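Local coordinates for protein acyl-coenzyme A oxidase (Caenorhabditis elegans, PDB 5K3J) that catalyses the FAD-dependent first step of peroxisomal beta-oxidation, desaturating the CoA thioester of an ascaroside pheromone precursor with a five-carbon omega side chain, at residues A[427-430]-A[434-437]; A[393-398]-A[530-535]; A[441-446]-A[521-526]. All coordinates share one frame; numbering follows the deposited sequence.

Interaction 1 (A[427-430]-A[434-437]); sequences GGCT and ENMV. With FAD (flavin-adenine dinucleotide), chain C.
Asn435 and Cys429 hold this turn closed through the backbone: Asn435 N donates to Cys429 O at 3.3 Å, with an N-H...O angle of 146°. The donor stands above the carbonyl plane, so the bond is not directed at a lone pair. Asn435 CB lies 3.5 Å from the same Cys429 O.

Glu434 makes several polar contacts. Its CG is anti to the backbone N (chi1 -151°), and a bend at chi2 (-66°) curls the carboxylate back over the start of the following helix. There OE1 accepts from Met436 N at 2.9 Å, the donor lying above the carboxylate plane, which makes Glu434 a side-chain N-cap. The same oxygen takes the ribose hydroxyl O2B of FAD, although the modelled separation is too short for its length to be trusted. OE2 faces elsewhere, forming a salt bridge with Arg341 of the second subunit and a weak bond, 3.4 Å long, from a water near Thr430 OG1. Helix N-terminus and arginine would both be expected to stabilise the charged carboxylate.

Thr430 keeps OG1 beside its backbone N, which sends CG2 to the flavin methyl C8M at 3.8 Å. At the other end of the cofactor, Val437 CG2 packs against the adenine at C5A, 3.6 Å away. The turn and the first turn of the helix together touch FAD at its flavin and adenine ends. The loop between the segments carries Tyr431 and Ala432, both of the substrate site; position 432, the predicted proton acceptor, is altered to alanine in this structure.

In the fold, the 3-10 segment 427-429 follows helix 418-426, and the turn leads into helix 435-450. Helix 379-405 backs it through Lys389, Ser390 and Ala393, while Met405 and Gly409 of the second subunit pack on Cys429 and Thr430.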
loop_
_atom_site.group_PDB
_atom_site.type_symbol
_atom_site.label_atom_id
_atom_site.label_comp_id
_atom_site.label_asym_id
_atom_site.label_seq_id
_atom_site.Cartn_x
_atom_site.Cartn_y
_atom_site.Cartn_z
ATOM N N GLY A 427 2.194 -7.727 4.317
ATOM C CA GLY A 427 2.318 -8.237 5.670
ATOM C C GLY A 427 3.723 -8.745 5.933
ATOM O O GLY A 427 4.180 -8.791 7.076
ATOM N N GLY A 428 4.413 -9.121 4.858
ATOM C CA GLY A 428 5.789 -9.578 4.926
ATOM C C GLY A 428 6.747 -8.541 5.475
ATOM O O GLY A 428 7.861 -8.862 5.898
ATOM N N CYS A 429 6.309 -7.287 5.466
ATOM C CA CYS A 429 7.072 -6.202 6.055
ATOM C C CYS A 429 6.910 -6.171 7.572
ATOM O O CYS A 429 7.524 -5.346 8.251
ATOM C CB CYS A 429 6.634 -4.864 5.463
ATOM S SG CYS A 429 7.067 -4.615 3.726
ATOM N N THR A 430 6.080 -7.066 8.101
ATOM C CA THR A 430 5.776 -7.064 9.526
ATOM C C THR A 430 6.002 -8.436 10.152
ATOM O O THR A 430 6.787 -8.566 11.091
ATOM C CB THR A 430 4.325 -6.619 9.789
ATOM O OG1 THR A 430 4.166 -5.244 9.413
ATOM C CG2 THR A 430 3.982 -6.782 11.263
ATOM N N GLU A 434 9.713 -7.513 12.268
ATOM C CA GLU A 434 9.458 -6.140 11.841
ATOM C C GLU A 434 10.649 -5.634 11.020
ATOM O O GLU A 434 11.797 -5.778 11.439
ATOM C CB GLU A 434 9.203 -5.238 13.057
ATOM C CG GLU A 434 8.296 -4.043 12.791
ATOM C CD GLU A 434 8.910 -3.034 11.838
ATOM O OE1 GLU A 434 10.047 -2.587 12.100
ATOM O OE2 GLU A 434 8.260 -2.696 10.824
ATOM N N ASN A 435 10.363 -5.048 9.858
ATOM C CA ASN A 435 11.385 -4.692 8.869
ATOM C C ASN A 435 12.523 -3.824 9.401
ATOM O O ASN A 435 13.692 -4.090 9.116
ATOM C CB ASN A 435 10.735 -3.993 7.669
ATOM C CG ASN A 435 10.380 -4.962 6.556
ATOM O OD1 ASN A 435 10.193 -4.557 5.409
ATOM N ND2 ASN A 435 10.279 -6.245 6.889
ATOM N N MET A 436 12.184 -2.788 10.163
ATOM C CA MET A 436 13.194 -1.926 10.776
ATOM C C MET A 436 14.082 -2.703 11.741
ATOM O O MET A 436 15.302 -2.536 11.743
ATOM C CB MET A 436 12.542 -0.752 11.511
ATOM C CG MET A 436 11.975 0.333 10.614
ATOM S SD MET A 436 13.147 0.924 9.377
ATOM C CE MET A 436 12.463 0.191 7.894
ATOM N N VAL A 437 13.457 -3.545 12.560
ATOM C CA VAL A 437 14.168 -4.370 13.533
ATOM C C VAL A 437 15.092 -5.372 12.845
ATOM O O VAL A 437 16.198 -5.640 13.319
ATOM C CB VAL A 437 13.179 -5.128 14.447
ATOM C CG1 VAL A 437 13.918 -6.082 15.371
ATOM C CG2 VAL A 437 12.342 -4.144 15.249
HETATM P PA FAD C . 6.453 -3.921 17.162
HETATM O O1A FAD C . 7.778 -4.261 17.868
HETATM O O2A FAD C . 5.381 -3.629 18.177
HETATM O O5B FAD C . 6.625 -2.625 16.209
HETATM C C5B FAD C . 6.211 -1.337 16.696
HETATM C C4B FAD C . 7.185 -0.248 16.144
HETATM O O4B FAD C . 8.208 -0.130 16.954
HETATM C C3B FAD C . 7.775 -0.699 14.798
HETATM O O3B FAD C . 7.972 0.365 14.007
HETATM C C2B FAD C . 9.138 -1.336 15.192
HETATM O O2B FAD C . 10.092 -1.277 14.043
HETATM C C1B FAD C . 9.533 -0.581 16.152
HETATM N N9A FAD C . 10.424 -1.281 17.031
HETATM C C8A FAD C . 10.138 -2.296 17.868
HETATM N N7A FAD C . 11.281 -2.649 18.501
HETATM C C5A FAD C . 12.284 -1.841 18.050
HETATM C C6A FAD C . 13.641 -1.769 18.359
HETATM N N6A FAD C . 14.512 -2.477 19.236
HETATM N N1A FAD C . 14.414 -0.863 17.754
HETATM C C2A FAD C . 13.875 -0.009 16.834
HETATM N N3A FAD C . 12.551 -0.075 16.530
HETATM C C4A FAD C . 11.762 -1.000 17.148
HETATM N N1 FAD C . 3.059 -14.309 15.347
HETATM C C2 FAD C . 3.142 -15.720 15.725
HETATM O O2 FAD C . 3.668 -16.048 16.770
HETATM N N3 FAD C . 2.597 -16.758 14.850
HETATM C C4 FAD C . 1.987 -16.393 13.629
HETATM O O4 FAD C . 1.515 -17.279 12.883
HETATM C C4X FAD C . 1.896 -14.953 13.242
HETATM N N5 FAD C . 1.265 -14.578 11.996
HETATM C C5X FAD C . 1.179 -13.174 11.610
HETATM C C6 FAD C . 0.568 -12.816 10.396
HETATM C C7 FAD C . 0.477 -11.462 10.018
HETATM C C7M FAD C . -0.231 -11.343 8.663
HETATM C C8 FAD C . 0.995 -10.462 10.845
HETATM C C8M FAD C . 0.942 -8.981 10.520
HETATM C C9 FAD C . 1.609 -10.812 12.065
HETATM C C9A FAD C . 1.706 -12.165 12.453
HETATM N N10 FAD C . 2.354 -12.537 13.734
HETATM C C10 FAD C . 2.438 -13.926 14.109
HETATM C "C1'" FAD C . 2.914 -11.494 14.635
HETATM C "C2'" FAD C . 4.255 -10.996 14.079
HETATM O "O2'" FAD C . 5.227 -11.965 14.268
HETATM C "C3'" FAD C . 4.675 -9.735 14.784
HETATM O "O3'" FAD C . 3.646 -8.792 14.673
HETATM C "C4'" FAD C . 5.918 -9.190 14.131
HETATM O "O4'" FAD C . 7.019 -9.998 14.490
HETATM C "C5'" FAD C . 6.151 -7.760 14.584
HETATM O "O5'" FAD C . 6.236 -7.722 16.012
HETATM P P FAD C . 5.459 -6.548 16.776
HETATM O O1P FAD C . 3.964 -6.684 16.463
HETATM O O2P FAD C . 5.699 -6.636 18.251
HETATM O O3P FAD C . 6.000 -5.156 16.244
HETATM O O HOH W 1 5.058 -3.634 11.143
#

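Interaction 2 (A[393-398]-A[530-535]); sequences AHETGE and HTRLFI. With ATP (adenosine-5'-triphosphate), chain D.
Glu395 OE2 meets the side chain of Arg532 in a salt bridge, 3.2 Å from NE. The oxygen sits 3.0 Å above the guanidinium plane and is displaced toward its rim, where it also approaches Arg532 CD at 3.3 Å and CZ at a similar distance. No N-H points at it, and the attraction is one of charge over a face. Carboxylate and guanidinium planes are turned 73° apart, far from the coplanar, two-pronged pairing of a bidentate bridge.

The directed bonds of the arginine go elsewhere: NH1 forms a salt bridge with Glu566 and NH2 one with Asp569. With two other carboxylates engaging its nitrogens, the guanidinium probably remains charged and fixed in rotation, and Glu395 adds a third negative group over its plane. Glu395 OE1 has a long, weak ion pair with Arg348.

Reach explains the conformations. The CA atoms of Glu395 and Arg532 are 10.6 Å apart, and Glu395 crosses the gap with a chain extended beyond CG (chi2 179°), whereas Arg532 bends at chi2 and chi3 to swing its head across. The salt bridge ties helix 379-405, in the C-alpha1 family region, to helix 520-543, in the C-terminal acyl-CoA oxidase region, both helical. The same helices also touch where Thr531 and Arg532 meet Val391 and Ile535 meets Leu388. Phe352 of helix 343-363 lies against Glu395.

One residue before Glu395, His394 turns toward the nucleotide with CG anti to the backbone N (chi1 171°). The adenine of ATP covers one face of its imidazole, with C5 3.6 Å above the ring centre. The triphosphate runs toward Arg532, whose NH2 lies 4.7 Å from the gamma-phosphate oxygen O3G, and Arg528 and Tyr573 hydrogen-bond to the same ATP.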
loop_
_atom_site.group_PDB
_atom_site.type_symbol
_atom_site.label_atom_id
_atom_site.label_comp_id
_atom_site.label_asym_id
_atom_site.label_seq_id
_atom_site.Cartn_x
_atom_site.Cartn_y
_atom_site.Cartn_z
ATOM N N ALA A 393 10.516 -7.474 0.719
ATOM C CA ALA A 393 9.103 -7.226 1.013
ATOM C C ALA A 393 8.730 -5.760 0.799
ATOM O O ALA A 393 7.628 -5.450 0.337
ATOM C CB ALA A 393 8.769 -7.646 2.440
ATOM N N HIS A 394 9.654 -4.866 1.139
ATOM C CA HIS A 394 9.432 -3.433 0.995
ATOM C C HIS A 394 9.367 -3.029 -0.472
ATOM O O HIS A 394 8.454 -2.317 -0.888
ATOM C CB HIS A 394 10.534 -2.654 1.712
ATOM C CG HIS A 394 10.509 -1.180 1.448
ATOM N ND1 HIS A 394 9.493 -0.361 1.883
ATOM C CD2 HIS A 394 11.385 -0.380 0.793
ATOM C CE1 HIS A 394 9.740 0.882 1.508
ATOM N NE2 HIS A 394 10.881 0.898 0.845
ATOM N N GLU A 395 10.335 -3.499 -1.253
ATOM C CA GLU A 395 10.395 -3.188 -2.679
ATOM C C GLU A 395 9.325 -3.943 -3.466
ATOM O O GLU A 395 8.815 -3.437 -4.463
ATOM C CB GLU A 395 11.786 -3.502 -3.244
ATOM C CG GLU A 395 12.898 -2.621 -2.687
ATOM C CD GLU A 395 14.262 -2.967 -3.256
ATOM O OE1 GLU A 395 14.356 -3.964 -4.003
ATOM O OE2 GLU A 395 15.239 -2.244 -2.958
ATOM N N THR A 396 8.986 -5.150 -3.016
ATOM C CA THR A 396 7.883 -5.896 -3.615
ATOM C C THR A 396 6.581 -5.139 -3.398
ATOM O O THR A 396 5.687 -5.161 -4.243
ATOM C CB THR A 396 7.758 -7.317 -3.024
ATOM O OG1 THR A 396 8.974 -8.038 -3.255
ATOM C CG2 THR A 396 6.605 -8.075 -3.663
ATOM N N GLY A 397 6.491 -4.465 -2.255
ATOM C CA GLY A 397 5.346 -3.636 -1.935
ATOM C C GLY A 397 5.164 -2.510 -2.933
ATOM O O GLY A 397 4.131 -2.426 -3.596
ATOM N N GLU A 398 6.173 -1.651 -3.041
ATOM C CA GLU A 398 6.151 -0.549 -4.000
ATOM C C GLU A 398 5.871 -1.043 -5.413
ATOM O O GLU A 398 5.119 -0.418 -6.161
ATOM C CB GLU A 398 7.476 0.208 -3.980
ATOM C CG GLU A 398 7.764 0.942 -2.684
ATOM C CD GLU A 398 9.132 1.596 -2.698
ATOM O OE1 GLU A 398 10.107 0.914 -3.078
ATOM O OE2 GLU A 398 9.234 2.791 -2.344
ATOM N N HIS A 530 23.790 -3.434 1.462
ATOM C CA HIS A 530 24.444 -4.741 1.471
ATOM C C HIS A 530 23.608 -5.816 0.767
ATOM O O HIS A 530 24.128 -6.568 -0.058
ATOM C CB HIS A 530 24.740 -5.170 2.909
ATOM C CG HIS A 530 25.383 -6.518 3.021
ATOM N ND1 HIS A 530 26.742 -6.686 3.183
ATOM C CD2 HIS A 530 24.852 -7.763 2.994
ATOM C CE1 HIS A 530 27.019 -7.975 3.253
ATOM N NE2 HIS A 530 25.890 -8.652 3.139
ATOM N N THR A 531 22.318 -5.883 1.090
ATOM C CA THR A 531 21.436 -6.905 0.518
ATOM C C THR A 531 21.090 -6.644 -0.938
ATOM O O THR A 531 20.799 -7.575 -1.688
ATOM C CB THR A 531 20.108 -7.026 1.283
ATOM O OG1 THR A 531 19.157 -6.096 0.749
ATOM C CG2 THR A 531 20.309 -6.768 2.749
ATOM N N ARG A 532 21.083 -5.377 -1.330
ATOM C CA ARG A 532 20.808 -5.046 -2.716
ATOM C C ARG A 532 21.974 -5.507 -3.570
ATOM O O ARG A 532 21.794 -5.943 -4.705
ATOM C CB ARG A 532 20.561 -3.548 -2.891
ATOM C CG ARG A 532 19.209 -3.085 -2.371
ATOM C CD ARG A 532 18.480 -2.250 -3.405
ATOM N NE ARG A 532 18.200 -0.906 -2.918
ATOM C CZ ARG A 532 17.595 0.032 -3.638
ATOM N NH1 ARG A 532 17.206 -0.231 -4.878
ATOM N NH2 ARG A 532 17.378 1.235 -3.121
ATOM N N LEU A 533 23.174 -5.410 -3.007
ATOM C CA LEU A 533 24.364 -5.940 -3.653
ATOM C C LEU A 533 24.221 -7.442 -3.853
ATOM O O LEU A 533 24.531 -7.963 -4.923
ATOM C CB LEU A 533 25.616 -5.625 -2.828
ATOM C CG LEU A 533 26.893 -6.423 -3.115
ATOM C CD1 LEU A 533 27.343 -6.279 -4.564
ATOM C CD2 LEU A 533 28.007 -6.000 -2.171
ATOM N N PHE A 534 23.740 -8.129 -2.820
ATOM C CA PHE A 534 23.602 -9.582 -2.865
ATOM C C PHE A 534 22.578 -10.035 -3.900
ATOM O O PHE A 534 22.822 -10.986 -4.640
ATOM C CB PHE A 534 23.213 -10.125 -1.489
ATOM C CG PHE A 534 23.138 -11.625 -1.433
ATOM C CD1 PHE A 534 24.258 -12.376 -1.119
ATOM C CD2 PHE A 534 21.946 -12.282 -1.697
ATOM C CE1 PHE A 534 24.192 -13.756 -1.073
ATOM C CE2 PHE A 534 21.874 -13.657 -1.652
ATOM C CZ PHE A 534 23.002 -14.397 -1.338
ATOM N N ILE A 535 21.431 -9.364 -3.925
ATOM C CA ILE A 535 20.370 -9.670 -4.883
ATOM C C ILE A 535 20.907 -9.625 -6.311
ATOM O O ILE A 535 20.584 -10.479 -7.139
ATOM C CB ILE A 535 19.183 -8.691 -4.739
ATOM C CG1 ILE A 535 18.502 -8.883 -3.382
ATOM C CG2 ILE A 535 18.173 -8.891 -5.859
ATOM C CD1 ILE A 535 17.602 -7.737 -2.974
HETATM P PG ATP D . 18.108 5.356 1.103
HETATM O O1G ATP D . 19.390 4.891 1.751
HETATM O O2G ATP D . 17.721 6.774 1.454
HETATM O O3G ATP D . 17.995 5.019 -0.365
HETATM P PB ATP D . 15.415 4.771 1.610
HETATM O O1B ATP D . 14.776 3.632 0.848
HETATM O O2B ATP D . 15.260 6.189 1.112
HETATM O O3B ATP D . 16.980 4.443 1.807
HETATM P PA ATP D . 15.106 5.949 4.109
HETATM O O1A ATP D . 15.976 5.527 5.271
HETATM O O2A ATP D . 15.504 7.135 3.262
HETATM O O3A ATP D . 14.907 4.685 3.134
HETATM O "O5'" ATP D . 13.610 6.190 4.646
HETATM C "C5'" ATP D . 12.542 6.434 3.731
HETATM C "C4'" ATP D . 11.327 5.700 4.269
HETATM O "O4'" ATP D . 11.263 4.368 3.746
HETATM C "C3'" ATP D . 11.425 5.602 5.781
HETATM O "O3'" ATP D . 10.251 6.158 6.376
HETATM C "C2'" ATP D . 11.520 4.121 6.078
HETATM O "O2'" ATP D . 10.722 3.757 7.206
HETATM C "C1'" ATP D . 11.021 3.445 4.810
HETATM N N9 ATP D . 11.727 2.164 4.550
HETATM C C8 ATP D . 12.957 2.040 4.022
HETATM N N7 ATP D . 13.319 0.739 3.906
HETATM C C5 ATP D . 12.298 -0.004 4.367
HETATM C C6 ATP D . 12.021 -1.450 4.533
HETATM N N6 ATP D . 12.929 -2.390 4.171
HETATM N N1 ATP D . 10.823 -1.796 5.055
HETATM C C2 ATP D . 9.911 -0.874 5.419
HETATM N N3 ATP D . 10.097 0.451 5.299
HETATM C C4 ATP D . 11.250 0.940 4.789
#

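Interaction 3 (A[441-446]-A[521-526]); sequences QLARYL and VELTRA. With 6QA (~{S}-[2-[3-[[(2~{R})-4-[[[(2~{R},3~{S},4~{R},5~{R})-5-(6-aminopurin-9-yl)-4-oxidanyl-3-phosphonooxy-oxolan-2-yl]methoxy-oxidanyl-phosphoryl]oxy-oxidanyl-phosphoryl]oxy-3,3-dimethyl-2-oxidanyl-butanoyl]amino]propanoylamino]ethyl] 5-[(2~{R},3~{R},5~{R},6~{S})-6-methyl-3,5-bis(oxidanyl)oxan-2-yl]oxypentanethioate), chain E.
Leu446 sets CG anti to its carbonyl carbon (chi1 -71°) and then extends through chi2 (-173°), a shape that carries CD1 across to Ala526. CD1 ends 4.1 Å from Ala526 CB and 3.8 Å from Ala526 O, resting alongside the backbone of the opposing helix. Leu523 has the same first torsion, but it is CB that does the touching: it meets Ala443 CB at 3.7 Å. The alanine methyl also lies 3.5 Å from Leu523 O, and the CA atoms of this pair are 5.5 Å apart, a close approach made possible by the short side chain of Ala443.

Helix 435-450 is thereby packed directly on helix 520-543, with Ser527 and His530 prolonging the seam. Helix 481-507 flanks Leu523 and Ala526 through Ala498 and Gln494. Elsewhere on helix 435-450, Gln441 and Arg444 line the substrate pocket, Arg444 NH2 standing 3.2 Å from the phosphate oxygen O51 of the ascaroside-CoA.

Glu522 and Arg525 form a salt bridge within their own helix, OE2 to NE at 3.5 Å, and both hydrogen-bond to Tyr591 of the second subunit. Arg525 and Ala526 also belong to the ATP site. The join itself rests on methyl and methylene packing, whereas charged groups on other faces of the two helices deal with substrate, nucleotide and dimer partner.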
loop_
_atom_site.group_PDB
_atom_site.type_symbol
_atom_site.label_atom_id
_atom_site.label_comp_id
_atom_site.label_asym_id
_atom_site.label_seq_id
_atom_site.Cartn_x
_atom_site.Cartn_y
_atom_site.Cartn_z
ATOM N N GLN A 441 19.134 -5.834 12.645
ATOM C CA GLN A 441 19.774 -7.095 13.006
ATOM C C GLN A 441 20.959 -7.386 12.096
ATOM O O GLN A 441 22.002 -7.853 12.552
ATOM C CB GLN A 441 18.765 -8.242 12.946
ATOM C CG GLN A 441 18.104 -8.559 14.274
ATOM C CD GLN A 441 19.006 -9.354 15.194
ATOM O OE1 GLN A 441 19.033 -10.583 15.142
ATOM N NE2 GLN A 441 19.741 -8.658 16.052
ATOM N N LEU A 442 20.790 -7.111 10.807
ATOM C CA LEU A 442 21.861 -7.288 9.835
ATOM C C LEU A 442 22.953 -6.242 10.042
ATOM O O LEU A 442 24.131 -6.495 9.788
ATOM C CB LEU A 442 21.308 -7.206 8.411
ATOM C CG LEU A 442 22.293 -7.013 7.255
ATOM C CD1 LEU A 442 23.298 -8.150 7.191
ATOM C CD2 LEU A 442 21.539 -6.902 5.954
ATOM N N ALA A 443 22.544 -5.069 10.513
ATOM C CA ALA A 443 23.467 -3.975 10.781
ATOM C C ALA A 443 24.455 -4.348 11.883
ATOM O O ALA A 443 25.594 -3.880 11.886
ATOM C CB ALA A 443 22.702 -2.724 11.158
ATOM N N ARG A 444 24.013 -5.185 12.817
ATOM C CA ARG A 444 24.884 -5.665 13.884
ATOM C C ARG A 444 25.935 -6.619 13.330
ATOM O O ARG A 444 27.073 -6.648 13.796
ATOM C CB ARG A 444 24.070 -6.352 14.979
ATOM C CG ARG A 444 23.287 -5.388 15.847
ATOM C CD ARG A 444 23.377 -5.772 17.310
ATOM N NE ARG A 444 22.965 -4.690 18.199
ATOM C CZ ARG A 444 23.695 -4.247 19.218
ATOM N NH1 ARG A 444 23.244 -3.261 19.982
ATOM N NH2 ARG A 444 24.876 -4.794 19.475
ATOM N N TYR A 445 25.540 -7.397 12.329
ATOM C CA TYR A 445 26.447 -8.326 11.667
ATOM C C TYR A 445 27.390 -7.573 10.744
ATOM O O TYR A 445 28.444 -8.082 10.368
ATOM C CB TYR A 445 25.641 -9.377 10.903
ATOM C CG TYR A 445 26.372 -10.143 9.814
ATOM C CD1 TYR A 445 27.096 -11.297 10.103
ATOM C CD2 TYR A 445 26.294 -9.737 8.486
ATOM C CE1 TYR A 445 27.745 -12.005 9.100
ATOM C CE2 TYR A 445 26.937 -10.437 7.483
ATOM C CZ TYR A 445 27.661 -11.569 7.792
ATOM O OH TYR A 445 28.302 -12.266 6.792
ATOM N N LEU A 446 27.003 -6.351 10.390
ATOM C CA LEU A 446 27.832 -5.489 9.558
ATOM C C LEU A 446 28.853 -4.739 10.408
ATOM O O LEU A 446 29.991 -4.536 9.982
ATOM C CB LEU A 446 26.968 -4.502 8.769
ATOM C CG LEU A 446 26.131 -5.098 7.636
ATOM C CD1 LEU A 446 25.464 -3.997 6.819
ATOM C CD2 LEU A 446 26.982 -6.002 6.751
ATOM N N VAL A 521 19.519 4.882 11.983
ATOM C CA VAL A 521 19.082 5.109 10.607
ATOM C C VAL A 521 20.209 4.841 9.610
ATOM O O VAL A 521 19.995 4.181 8.593
ATOM C CB VAL A 521 18.556 6.540 10.402
ATOM C CG1 VAL A 521 18.118 6.737 8.958
ATOM C CG2 VAL A 521 17.394 6.811 11.337
ATOM N N GLU A 522 21.402 5.351 9.906
ATOM C CA GLU A 522 22.575 5.112 9.068
ATOM C C GLU A 522 22.848 3.623 8.921
ATOM O O GLU A 522 23.177 3.141 7.836
ATOM C CB GLU A 522 23.808 5.806 9.648
ATOM C CG GLU A 522 23.776 7.317 9.526
ATOM C CD GLU A 522 23.716 7.777 8.084
ATOM O OE1 GLU A 522 24.444 7.204 7.245
ATOM O OE2 GLU A 522 22.940 8.707 7.790
ATOM N N LEU A 523 22.699 2.902 10.028
ATOM C CA LEU A 523 22.928 1.464 10.068
ATOM C C LEU A 523 21.959 0.698 9.178
ATOM O O LEU A 523 22.312 -0.332 8.606
ATOM C CB LEU A 523 22.819 0.964 11.506
ATOM C CG LEU A 523 23.878 1.487 12.475
ATOM C CD1 LEU A 523 23.437 1.250 13.901
ATOM C CD2 LEU A 523 25.203 0.807 12.206
ATOM N N THR A 524 20.733 1.197 9.069
ATOM C CA THR A 524 19.743 0.559 8.211
ATOM C C THR A 524 19.998 0.895 6.746
ATOM O O THR A 524 19.656 0.118 5.857
ATOM C CB THR A 524 18.305 0.974 8.571
ATOM O OG1 THR A 524 18.182 2.399 8.485
ATOM C CG2 THR A 524 17.949 0.519 9.977
ATOM N N ARG A 525 20.592 2.057 6.498
ATOM C CA ARG A 525 20.990 2.419 5.145
ATOM C C ARG A 525 22.086 1.471 4.689
ATOM O O ARG A 525 22.141 1.071 3.525
ATOM C CB ARG A 525 21.478 3.866 5.078
ATOM C CG ARG A 525 20.477 4.887 5.587
ATOM C CD ARG A 525 21.055 6.291 5.524
ATOM N NE ARG A 525 20.182 7.282 6.149
ATOM C CZ ARG A 525 19.143 7.851 5.547
ATOM N NH1 ARG A 525 18.834 7.525 4.299
ATOM N NH2 ARG A 525 18.408 8.744 6.196
ATOM N N ALA A 526 22.954 1.111 5.630
ATOM C CA ALA A 526 24.034 0.166 5.378
ATOM C C ALA A 526 23.487 -1.212 5.031
ATOM O O ALA A 526 23.916 -1.831 4.055
ATOM C CB ALA A 526 24.955 0.080 6.587
HETATM P P26 6QA E . 16.351 -11.669 21.293
HETATM P P29 6QA E . 19.130 -11.288 22.405
HETATM P P50 6QA E . 24.637 -9.143 18.623
HETATM O O01 6QA E . 4.244 -15.735 3.806
HETATM C C02 6QA E . 4.567 -16.679 4.851
HETATM C C03 6QA E . 3.595 -16.283 5.975
HETATM O O04 6QA E . 3.929 -16.857 7.154
HETATM C C05 6QA E . 4.973 -16.255 7.850
HETATM C C06 6QA E . 4.429 -15.815 9.238
HETATM C C07 6QA E . 5.595 -15.916 10.249
HETATM C C08 6QA E . 5.014 -16.084 11.652
HETATM C C09 6QA E . 5.464 -15.004 12.545
HETATM S S10 6QA E . 6.193 -15.617 14.150
HETATM C C11 6QA E . 7.830 -14.931 14.526
HETATM C C12 6QA E . 8.224 -13.710 13.748
HETATM N N13 6QA E . 8.677 -12.739 14.672
HETATM C C14 6QA E . 10.046 -12.267 14.664
HETATM C C15 6QA E . 10.509 -11.177 15.695
HETATM C C16 6QA E . 11.704 -11.778 16.510
HETATM N N17 6QA E . 12.816 -10.816 16.633
HETATM C C18 6QA E . 13.747 -10.989 17.756
HETATM C C19 6QA E . 14.911 -10.013 17.911
HETATM O O20 6QA E . 14.768 -8.969 16.974
HETATM C C21 6QA E . 16.281 -10.715 17.690
HETATM C C22 6QA E . 17.334 -9.578 18.052
HETATM C C23 6QA E . 16.367 -11.219 16.211
HETATM C C24 6QA E . 16.562 -11.913 18.591
HETATM O O25 6QA E . 17.159 -11.521 19.844
HETATM O O27 6QA E . 15.087 -10.798 21.365
HETATM O O28 6QA E . 17.469 -11.196 22.492
HETATM O O30 6QA E . 19.569 -12.396 23.367
HETATM O O31 6QA E . 19.589 -11.574 20.813
HETATM C C32 6QA E . 20.458 -10.743 20.142
HETATM C C33 6QA E . 21.860 -11.483 20.083
HETATM O O34 6QA E . 21.709 -12.722 19.809
HETATM C C35 6QA E . 22.348 -13.046 18.349
HETATM N N36 6QA E . 21.318 -13.689 17.517
HETATM C C37 6QA E . 20.043 -13.306 17.411
HETATM N N38 6QA E . 19.367 -14.105 16.585
HETATM C C39 6QA E . 20.234 -15.057 16.134
HETATM C C40 6QA E . 21.471 -14.804 16.727
HETATM N N41 6QA E . 22.523 -15.620 16.444
HETATM C C42 6QA E . 22.365 -16.644 15.605
HETATM N N43 6QA E . 21.183 -16.923 15.017
HETATM C C44 6QA E . 20.109 -16.168 15.251
HETATM N N45 6QA E . 18.825 -16.472 14.612
HETATM C C46 6QA E . 22.776 -11.930 17.843
HETATM O O47 6QA E . 24.209 -12.062 17.420
HETATM C C48 6QA E . 22.669 -10.863 18.929
HETATM O O49 6QA E . 23.920 -10.465 19.385
HETATM O O51 6QA E . 24.771 -8.026 19.615
HETATM O O52 6QA E . 23.772 -8.690 17.435
HETATM O O53 6QA E . 25.983 -9.546 18.085
HETATM O O54 6QA E . 19.720 -9.973 22.848
HETATM O O55 6QA E . 15.970 -13.119 21.526
HETATM O O56 6QA E . 13.580 -11.873 18.544
HETATM O O57 6QA E . 10.842 -12.689 13.894
HETATM O O58 6QA E . 5.306 -13.846 12.176
HETATM O O59 6QA E . 2.236 -16.692 5.662
HETATM C C60 6QA E . 2.132 -18.096 5.402
HETATM C C61 6QA E . 0.649 -18.307 5.195
HETATM C C62 6QA E . 3.027 -18.502 4.201
HETATM C C63 6QA E . 4.420 -18.070 4.380
HETATM O O64 6QA E . 3.015 -19.967 4.069
#

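The three contacts lie 13 to 15 Å apart, centre to centre, and share helices. Helix 435-450 starts in interaction 1 and continues into interaction 3; helix 520-543 serves interactions 2 and 3. Interactions 1 and 2 touch where Cys429 SG lies 3.5 Å from Ala393 O, and interactions 2 and 3 where Thr531 CG2 packs on Leu442 CD2 at 3.4 Å and His530 ND1 lies 3.6 Å from Leu446 CD2. Around this framework the ligands are spread: FAD and the edge of the ATP pocket at interaction 1, ATP at interaction 2, and ascaroside-CoA beside interaction 3. Interactions 1 and 3 also reach the second subunit.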